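Local coordinates for DNA polymerase (Pyrobaculum calidifontis, PDB 5MDN), which probably extends DNA from deoxyribonucleoside triphosphates as a template-copying family B DNA polymerase, releasing diphosphate, and binds magnesium ions, at residues Phe3-Ala8 with Lys123-Cys128; Tyr115-Met120 with Gly359-Gln364. All coordinates share one frame; numbering follows the deposited sequence.

Interaction 1. Residues Phe3-Ala8 with Lys123-Cys128; sequences FWPLDA and KGVVPC. With MG (magnesium ion), chain C.
The indole of W4 lies with one face against the backbone of C128: the carbonyl carbon of C128 sits 3.2 Å above the ring plane, offset toward the rim, and the carbonyl O of C128 approaches CH2 of W4 to 3.1 Å. CB of C128 packs near CZ2 of W4 at 3.8 Å, and the thiol stands obliquely to the six-membered ring, SG of C128 5.4 Å from its centroid, a Cys sulfur-aromatic contact. The indole reaches this place because CG is anti to the backbone N of W4 (chi1 -176°); the indole also meets the ring of W130.

The contact joins the start of the edge strand 5-12 of the N-terminal five-stranded sheet to the loop that leaves helix 115-123. That helix ends in a Schellman motif with G124, at positive phi, as its C-prime residue, and the chain then runs on past P5. Here the backbones are bound by one hydrogen bond, from N of C128 to O of P5, 3.0 Å long and nearly straight at 166°, received in the plane of the carbonyl. CB of P5 is directed toward the loop. CD of P5 lies 3.3 Å from the carbonyl O of V126, and its CG meets CG1 of V125, the branch anti to the backbone N, as the two side chains cross obliquely. The O of V126 also accepts a hydrogen bond from N131.

Further along the strand, L6 and D7 both face F22 in a classic beta bulge. D7 points away from the loop, its OD2 hydrogen-bonded to the backbone N of G272, while OD1 takes a weak hydrogen bond from N of A8 and binds the magnesium ion at 2.5 Å.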
ATOM      1  N   PHE A   3       0.787 -12.898 -24.773  1.00 66.34           N
ATOM      2  CA  PHE A   3       0.216 -11.554 -24.718  1.00 61.00           C
ATOM      3  C   PHE A   3       0.757 -10.663 -23.608  1.00 63.20           C
ATOM      4  O   PHE A   3       1.079  -9.504 -23.879  1.00 71.91           O
ATOM      5  CB  PHE A   3      -1.313 -11.635 -24.603  1.00 57.07           C
ATOM      6  CG  PHE A   3      -1.970 -10.296 -24.540  1.00 53.55           C
ATOM      7  CD1 PHE A   3      -1.646  -9.317 -25.465  1.00 53.72           C
ATOM      8  CD2 PHE A   3      -2.905 -10.008 -23.564  1.00 53.60           C
ATOM      9  CE1 PHE A   3      -2.236  -8.078 -25.414  1.00 54.83           C
ATOM     10  CE2 PHE A   3      -3.504  -8.770 -23.511  1.00 54.75           C
ATOM     11  CZ  PHE A   3      -3.170  -7.804 -24.438  1.00 54.77           C
ATOM     12  N   TRP A   4       0.806 -11.136 -22.352  1.00 59.77           N
ATOM     13  CA  TRP A   4       1.267 -10.306 -21.234  1.00 58.42           C
ATOM     14  C   TRP A   4       0.435  -9.038 -21.056  1.00 51.79           C
ATOM     15  O   TRP A   4       0.732  -8.014 -21.683  1.00 46.03           O
ATOM     16  CB  TRP A   4       2.737  -9.914 -21.414  1.00 62.78           C
ATOM     17  CG  TRP A   4       3.297  -9.152 -20.247  1.00 66.51           C
ATOM     18  CD1 TRP A   4       3.248  -7.797 -20.059  1.00 70.62           C
ATOM     19  CD2 TRP A   4       3.990  -9.687 -19.119  1.00 65.04           C
ATOM     20  NE1 TRP A   4       3.863  -7.459 -18.881  1.00 69.35           N
ATOM     21  CE2 TRP A   4       4.327  -8.601 -18.284  1.00 67.07           C
ATOM     22  CE3 TRP A   4       4.359 -10.975 -18.731  1.00 67.31           C
ATOM     23  CZ2 TRP A   4       5.015  -8.768 -17.088  1.00 70.53           C
ATOM     24  CZ3 TRP A   4       5.039 -11.139 -17.542  1.00 72.38           C
ATOM     25  CH2 TRP A   4       5.355 -10.043 -16.733  1.00 74.92           C
ATOM     26  N   PRO A   5      -0.584  -9.045 -20.195  1.00 52.53           N
ATOM     27  CA  PRO A   5      -1.466  -7.872 -20.082  1.00 53.67           C
ATOM     28  C   PRO A   5      -0.873  -6.802 -19.172  1.00 54.60           C
ATOM     29  O   PRO A   5      -0.375  -7.099 -18.084  1.00 58.51           O
ATOM     30  CB  PRO A   5      -2.756  -8.453 -19.485  1.00 53.19           C
ATOM     31  CG  PRO A   5      -2.643  -9.941 -19.671  1.00 52.85           C
ATOM     32  CD  PRO A   5      -1.178 -10.223 -19.550  1.00 53.40           C
ATOM     33  N   LEU A   6      -0.922  -5.550 -19.633  1.00 53.08           N
ATOM     34  CA  LEU A   6      -0.573  -4.385 -18.824  1.00 52.96           C
ATOM     35  C   LEU A   6      -1.794  -3.741 -18.172  1.00 53.54           C
ATOM     36  O   LEU A   6      -1.814  -3.528 -16.956  1.00 58.13           O
ATOM     37  CB  LEU A   6       0.156  -3.344 -19.682  1.00 54.40           C
ATOM     38  CG  LEU A   6       1.683  -3.366 -19.726  1.00 56.68           C
ATOM     39  CD1 LEU A   6       2.186  -2.432 -20.812  1.00 60.23           C
ATOM     40  CD2 LEU A   6       2.260  -2.968 -18.376  1.00 58.28           C
ATOM     41  N   ASP A   7      -2.810  -3.414 -18.970  1.00 48.57           N
ATOM     42  CA  ASP A   7      -3.965  -2.661 -18.506  1.00 49.82           C
ATOM     43  C   ASP A   7      -5.223  -3.221 -19.153  1.00 48.08           C
ATOM     44  O   ASP A   7      -5.176  -3.787 -20.249  1.00 46.52           O
ATOM     45  CB  ASP A   7      -3.822  -1.167 -18.835  1.00 51.17           C
ATOM     46  CG  ASP A   7      -4.839  -0.313 -18.114  1.00 53.25           C
ATOM     47  OD1 ASP A   7      -5.410  -0.789 -17.112  1.00 58.87           O
ATOM     48  OD2 ASP A   7      -5.066   0.835 -18.551  1.00 52.35           O
ATOM     49  N   ALA A   8      -6.351  -3.066 -18.460  1.00 52.80           N
ATOM     50  CA  ALA A   8      -7.642  -3.517 -18.958  1.00 52.84           C
ATOM     51  C   ALA A   8      -8.687  -2.434 -18.742  1.00 54.87           C
ATOM     52  O   ALA A   8      -8.712  -1.784 -17.694  1.00 55.95           O
ATOM     53  CB  ALA A   8      -8.077  -4.812 -18.266  1.00 54.27           C
ATOM     54  N   LYS A 123     -12.310 -15.667 -17.526  1.00 46.92           N
ATOM     55  CA  LYS A 123     -11.536 -16.140 -18.666  1.00 49.18           C
ATOM     56  C   LYS A 123     -10.122 -16.563 -18.291  1.00 50.93           C
ATOM     57  O   LYS A 123      -9.393 -17.066 -19.152  1.00 54.58           O
ATOM     58  CB  LYS A 123     -11.482 -15.061 -19.751  1.00 51.15           C
ATOM     59  CG  LYS A 123     -12.851 -14.587 -20.207  1.00 52.21           C
ATOM     60  CD  LYS A 123     -13.624 -15.708 -20.880  1.00 52.35           C
ATOM     61  CE  LYS A 123     -15.052 -15.290 -21.183  1.00 53.41           C
ATOM     62  NZ  LYS A 123     -15.873 -16.425 -21.688  1.00 56.26           N
ATOM     63  N   GLY A 124      -9.722 -16.382 -17.036  1.00 53.67           N
ATOM     64  CA  GLY A 124      -8.388 -16.756 -16.612  1.00 52.72           C
ATOM     65  C   GLY A 124      -7.290 -15.848 -17.117  1.00 52.96           C
ATOM     66  O   GLY A 124      -6.151 -16.295 -17.276  1.00 55.59           O
ATOM     67  N   VAL A 125      -7.602 -14.580 -17.373  1.00 51.57           N
ATOM     68  CA  VAL A 125      -6.593 -13.616 -17.797  1.00 52.68           C
ATOM     69  C   VAL A 125      -5.828 -13.149 -16.566  1.00 53.67           C
ATOM     70  O   VAL A 125      -6.407 -12.556 -15.649  1.00 59.23           O
ATOM     71  CB  VAL A 125      -7.234 -12.429 -18.531  1.00 52.90           C
ATOM     72  CG1 VAL A 125      -6.161 -11.468 -19.022  1.00 52.79           C
ATOM     73  CG2 VAL A 125      -8.101 -12.914 -19.678  1.00 53.65           C
ATOM     74  N   VAL A 126      -4.529 -13.409 -16.545  1.00 53.10           N
ATOM     75  CA  VAL A 126      -3.667 -13.043 -15.426  1.00 55.12           C
ATOM     76  C   VAL A 126      -2.799 -11.868 -15.864  1.00 53.81           C
ATOM     77  O   VAL A 126      -2.070 -11.980 -16.860  1.00 50.95           O
ATOM     78  CB  VAL A 126      -2.811 -14.232 -14.952  1.00 57.70           C
ATOM     79  CG1 VAL A 126      -3.675 -15.226 -14.188  1.00 58.20           C
ATOM     80  CG2 VAL A 126      -2.138 -14.932 -16.130  1.00 60.15           C
ATOM     81  N   PRO A 127      -2.860 -10.727 -15.182  1.00 50.84           N
ATOM     82  CA  PRO A 127      -2.029  -9.585 -15.578  1.00 50.78           C
ATOM     83  C   PRO A 127      -0.568  -9.824 -15.238  1.00 52.51           C
ATOM     84  O   PRO A 127      -0.234 -10.567 -14.312  1.00 52.12           O
ATOM     85  CB  PRO A 127      -2.611  -8.422 -14.765  1.00 49.54           C
ATOM     86  CG  PRO A 127      -3.227  -9.066 -13.576  1.00 48.24           C
ATOM     87  CD  PRO A 127      -3.691 -10.433 -14.001  1.00 48.93           C
ATOM     88  N   CYS A 128       0.307  -9.177 -16.009  1.00 54.98           N
ATOM     89  CA  CYS A 128       1.752  -9.292 -15.823  1.00 58.14           C
ATOM     90  C   CYS A 128       2.195 -10.752 -15.866  1.00 62.63           C
ATOM     91  O   CYS A 128       2.995 -11.212 -15.050  1.00 62.15           O
ATOM     92  CB  CYS A 128       2.196  -8.621 -14.523  1.00 57.80           C
ATOM     93  SG  CYS A 128       1.853  -6.855 -14.432  1.00 57.65           S
TER
HETATM   94 MG    MG C 801      -6.380   0.805 -15.434  1.00 35.65          MG

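Interaction 2. Residues Tyr115-Met120 with Gly359-Gln364; sequences YYMRYM and GLPLDQ
Three side chains of helix 115-123, those of Y116, M117 and M120, reach across to the segment 359-364, where P361 and L360 receive the two methionines. The bend of M117 at chi2 sets its thioether tip to tip with the proline ring, SD of M117 lying 3.9 Å from CD of P361. The bend at chi3 turns the methyl beyond it onto the leucine: CE of M117 is 3.7 Å from CD2 of L360, and the two side chains cross at about a right angle. M120, one turn later, runs extended until its last torsion (chi3 -52°) and crosses P361 obliquely, with its CE 4.2 Å from CG of P361.

Y116 takes the crowded first torsion, CG between the backbone N and the carbonyl carbon (chi1 70°). Its phenol and the carboxamide of Q364 meet tip to tip with their planes 74° apart; OH of Y116 and OE1 of Q364 are modelled too close to be read as a bond. CG of P361 lies near the plane of this ring, at its edge.

G359 has a positive phi, which favours glycine, and its carbonyl O faces CE of M117. W376 of helix 370-384 packs on both M117 and L360. Apolar packing of M117 and M120 on L360 and P361 joins helix 115-123 to the turn into the short helix 362-365, which carries D363 of the magnesium site.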
ATOM      1  N   TYR A 115     -16.584  -4.930 -13.683  1.00 48.42           N
ATOM      2  CA  TYR A 115     -16.800  -5.721 -14.891  1.00 51.12           C
ATOM      3  C   TYR A 115     -15.498  -6.282 -15.459  1.00 52.94           C
ATOM      4  O   TYR A 115     -15.413  -7.477 -15.762  1.00 53.54           O
ATOM      5  CB  TYR A 115     -17.535  -4.868 -15.926  1.00 51.42           C
ATOM      6  CG  TYR A 115     -17.817  -5.565 -17.235  1.00 50.87           C
ATOM      7  CD1 TYR A 115     -18.651  -6.675 -17.286  1.00 50.17           C
ATOM      8  CD2 TYR A 115     -17.292  -5.086 -18.428  1.00 51.08           C
ATOM      9  CE1 TYR A 115     -18.925  -7.311 -18.482  1.00 49.99           C
ATOM     10  CE2 TYR A 115     -17.567  -5.712 -19.629  1.00 51.02           C
ATOM     11  CZ  TYR A 115     -18.382  -6.823 -19.650  1.00 50.36           C
ATOM     12  OH  TYR A 115     -18.653  -7.447 -20.847  1.00 51.00           O
ATOM     13  N   TYR A 116     -14.473  -5.440 -15.629  1.00 47.84           N
ATOM     14  CA  TYR A 116     -13.255  -5.936 -16.265  1.00 52.20           C
ATOM     15  C   TYR A 116     -12.462  -6.881 -15.365  1.00 50.33           C
ATOM     16  O   TYR A 116     -11.641  -7.652 -15.874  1.00 48.84           O
ATOM     17  CB  TYR A 116     -12.376  -4.773 -16.741  1.00 58.87           C
ATOM     18  CG  TYR A 116     -11.715  -3.941 -15.665  1.00 65.08           C
ATOM     19  CD1 TYR A 116     -12.451  -3.057 -14.886  1.00 69.91           C
ATOM     20  CD2 TYR A 116     -10.343  -4.012 -15.455  1.00 67.82           C
ATOM     21  CE1 TYR A 116     -11.843  -2.286 -13.914  1.00 72.51           C
ATOM     22  CE2 TYR A 116      -9.727  -3.244 -14.487  1.00 69.91           C
ATOM     23  CZ  TYR A 116     -10.481  -2.384 -13.718  1.00 72.11           C
ATOM     24  OH  TYR A 116      -9.874  -1.617 -12.750  1.00 77.36           O
ATOM     25  N   MET A 117     -12.685  -6.846 -14.048  1.00 52.91           N
ATOM     26  CA  MET A 117     -12.140  -7.891 -13.187  1.00 52.25           C
ATOM     27  C   MET A 117     -12.942  -9.182 -13.310  1.00 51.33           C
ATOM     28  O   MET A 117     -12.373 -10.278 -13.255  1.00 50.67           O
ATOM     29  CB  MET A 117     -12.105  -7.422 -11.733  1.00 51.59           C
ATOM     30  CG  MET A 117     -11.056  -6.364 -11.436  1.00 53.20           C
ATOM     31  SD  MET A 117      -9.378  -6.930 -11.763  1.00 56.87           S
ATOM     32  CE  MET A 117      -9.278  -8.343 -10.668  1.00 58.73           C
ATOM     33  N   ARG A 118     -14.264  -9.064 -13.461  1.00 50.77           N
ATOM     34  CA  ARG A 118     -15.103 -10.228 -13.733  1.00 45.04           C
ATOM     35  C   ARG A 118     -14.619 -10.977 -14.970  1.00 44.48           C
ATOM     36  O   ARG A 118     -14.543 -12.211 -14.975  1.00 44.34           O
ATOM     37  CB  ARG A 118     -16.555  -9.782 -13.910  1.00 43.00           C
ATOM     38  CG  ARG A 118     -17.557 -10.908 -14.107  1.00 43.42           C
ATOM     39  CD  ARG A 118     -17.995 -11.520 -12.785  1.00 43.42           C
ATOM     40  NE  ARG A 118     -17.145 -12.626 -12.369  1.00 44.63           N
ATOM     41  CZ  ARG A 118     -17.306 -13.300 -11.237  1.00 46.03           C
ATOM     42  NH1 ARG A 118     -18.289 -12.980 -10.408  1.00 46.40           N
ATOM     43  NH2 ARG A 118     -16.484 -14.295 -10.933  1.00 47.27           N
ATOM     44  N   TYR A 119     -14.297 -10.240 -16.036  1.00 48.66           N
ATOM     45  CA  TYR A 119     -13.855 -10.869 -17.278  1.00 48.98           C
ATOM     46  C   TYR A 119     -12.556 -11.639 -17.083  1.00 49.31           C
ATOM     47  O   TYR A 119     -12.443 -12.801 -17.490  1.00 46.94           O
ATOM     48  CB  TYR A 119     -13.695  -9.812 -18.370  1.00 49.27           C
ATOM     49  CG  TYR A 119     -13.185 -10.367 -19.679  1.00 49.25           C
ATOM     50  CD1 TYR A 119     -14.055 -10.928 -20.604  1.00 51.44           C
ATOM     51  CD2 TYR A 119     -11.833 -10.326 -19.993  1.00 50.63           C
ATOM     52  CE1 TYR A 119     -13.591 -11.438 -21.801  1.00 53.21           C
ATOM     53  CE2 TYR A 119     -11.360 -10.832 -21.184  1.00 52.14           C
ATOM     54  CZ  TYR A 119     -12.244 -11.387 -22.087  1.00 54.17           C
ATOM     55  OH  TYR A 119     -11.775 -11.892 -23.276  1.00 56.61           O
ATOM     56  N   MET A 120     -11.554 -11.003 -16.472  1.00 50.12           N
ATOM     57  CA  MET A 120     -10.252 -11.650 -16.331  1.00 51.81           C
ATOM     58  C   MET A 120     -10.332 -12.860 -15.408  1.00 50.57           C
ATOM     59  O   MET A 120      -9.642 -13.861 -15.629  1.00 48.91           O
ATOM     60  CB  MET A 120      -9.210 -10.647 -15.834  1.00 53.03           C
ATOM     61  CG  MET A 120      -8.877  -9.566 -16.854  1.00 55.58           C
ATOM     62  SD  MET A 120      -7.461  -8.541 -16.402  1.00 61.53           S
ATOM     63  CE  MET A 120      -7.922  -8.027 -14.755  1.00 61.16           C
ATOM     64  N   GLY A 359      -3.747 -11.177  -8.778  1.00 48.70           N
ATOM     65  CA  GLY A 359      -4.444 -10.979 -10.030  1.00 49.16           C
ATOM     66  C   GLY A 359      -4.928  -9.576 -10.325  1.00 50.05           C
ATOM     67  O   GLY A 359      -5.672  -9.394 -11.295  1.00 53.12           O
ATOM     68  N   LEU A 360      -4.526  -8.578  -9.535  1.00 47.01           N
ATOM     69  CA  LEU A 360      -4.901  -7.209  -9.852  1.00 46.91           C
ATOM     70  C   LEU A 360      -3.936  -6.602 -10.871  1.00 46.87           C
ATOM     71  O   LEU A 360      -2.756  -6.964 -10.915  1.00 48.22           O
ATOM     72  CB  LEU A 360      -4.922  -6.351  -8.590  1.00 47.82           C
ATOM     73  CG  LEU A 360      -6.064  -6.595  -7.601  1.00 48.66           C
ATOM     74  CD1 LEU A 360      -5.829  -5.814  -6.315  1.00 51.39           C
ATOM     75  CD2 LEU A 360      -7.401  -6.221  -8.220  1.00 47.97           C
ATOM     76  N   PRO A 361      -4.416  -5.682 -11.708  1.00 46.48           N
ATOM     77  CA  PRO A 361      -3.518  -5.010 -12.655  1.00 47.02           C
ATOM     78  C   PRO A 361      -2.469  -4.170 -11.939  1.00 46.38           C
ATOM     79  O   PRO A 361      -2.588  -3.844 -10.754  1.00 44.32           O
ATOM     80  CB  PRO A 361      -4.463  -4.134 -13.491  1.00 47.12           C
ATOM     81  CG  PRO A 361      -5.825  -4.714 -13.273  1.00 46.39           C
ATOM     82  CD  PRO A 361      -5.819  -5.278 -11.892  1.00 46.42           C
ATOM     83  N   LEU A 362      -1.414  -3.832 -12.685  1.00 45.19           N
ATOM     84  CA  LEU A 362      -0.245  -3.197 -12.088  1.00 45.65           C
ATOM     85  C   LEU A 362      -0.580  -1.837 -11.487  1.00 48.19           C
ATOM     86  O   LEU A 362       0.022  -1.439 -10.482  1.00 48.29           O
ATOM     87  CB  LEU A 362       0.862  -3.066 -13.137  1.00 46.06           C
ATOM     88  CG  LEU A 362       2.287  -2.770 -12.672  1.00 47.01           C
ATOM     89  CD1 LEU A 362       2.632  -3.594 -11.444  1.00 48.88           C
ATOM     90  CD2 LEU A 362       3.268  -3.063 -13.799  1.00 47.26           C
ATOM     91  N   ASP A 363      -1.522  -1.107 -12.089  1.00 45.00           N
ATOM     92  CA  ASP A 363      -1.910   0.198 -11.574  1.00 47.85           C
ATOM     93  C   ASP A 363      -2.774   0.121 -10.318  1.00 47.62           C
ATOM     94  O   ASP A 363      -3.018   1.161  -9.695  1.00 47.86           O
ATOM     95  CB  ASP A 363      -2.635   0.997 -12.664  1.00 52.54           C
ATOM     96  CG  ASP A 363      -3.786   0.233 -13.293  1.00 56.62           C
ATOM     97  OD1 ASP A 363      -4.648  -0.288 -12.557  1.00 61.11           O
ATOM     98  OD2 ASP A 363      -3.826   0.147 -14.539  1.00 63.60           O
ATOM     99  N   GLN A 364      -3.246  -1.067  -9.935  1.00 50.94           N
ATOM    100  CA  GLN A 364      -4.106  -1.219  -8.769  1.00 49.77           C
ATOM    101  C   GLN A 364      -3.509  -2.055  -7.647  1.00 49.55           C
ATOM    102  O   GLN A 364      -3.964  -1.925  -6.504  1.00 50.35           O
ATOM    103  CB  GLN A 364      -5.449  -1.849  -9.166  1.00 50.87           C
ATOM    104  CG  GLN A 364      -6.347  -0.956 -10.002  1.00 53.31           C
ATOM    105  CD  GLN A 364      -7.480  -1.722 -10.654  1.00 56.07           C
ATOM    106  OE1 GLN A 364      -7.762  -1.557 -11.843  1.00 64.21           O
ATOM    107  NE2 GLN A 364      -8.146  -2.561  -9.873  1.00 57.40           N
TER

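Interactions 1 and 2 have centres 8 Å apart and follow each other along helix 115-123: residues 115-120 pack in interaction 2, and the chain leaving the helix packs in interaction 1. A probable hydrogen bond from N of V125 to O of M120, 2.8 Å, ties the two, and CG of P127 lies 3.4 Å from both O of G359 and O of L360. R380 serves both as well, bonding O of V125 and, weakly, O of G359. Each interaction supplies one magnesium ligand, D7 in interaction 1 and D363 in interaction 2. Their carboxylates come close, OD1 of D7 3.2 Å from OD2 of D363, a like-charge approach that the cation would offset.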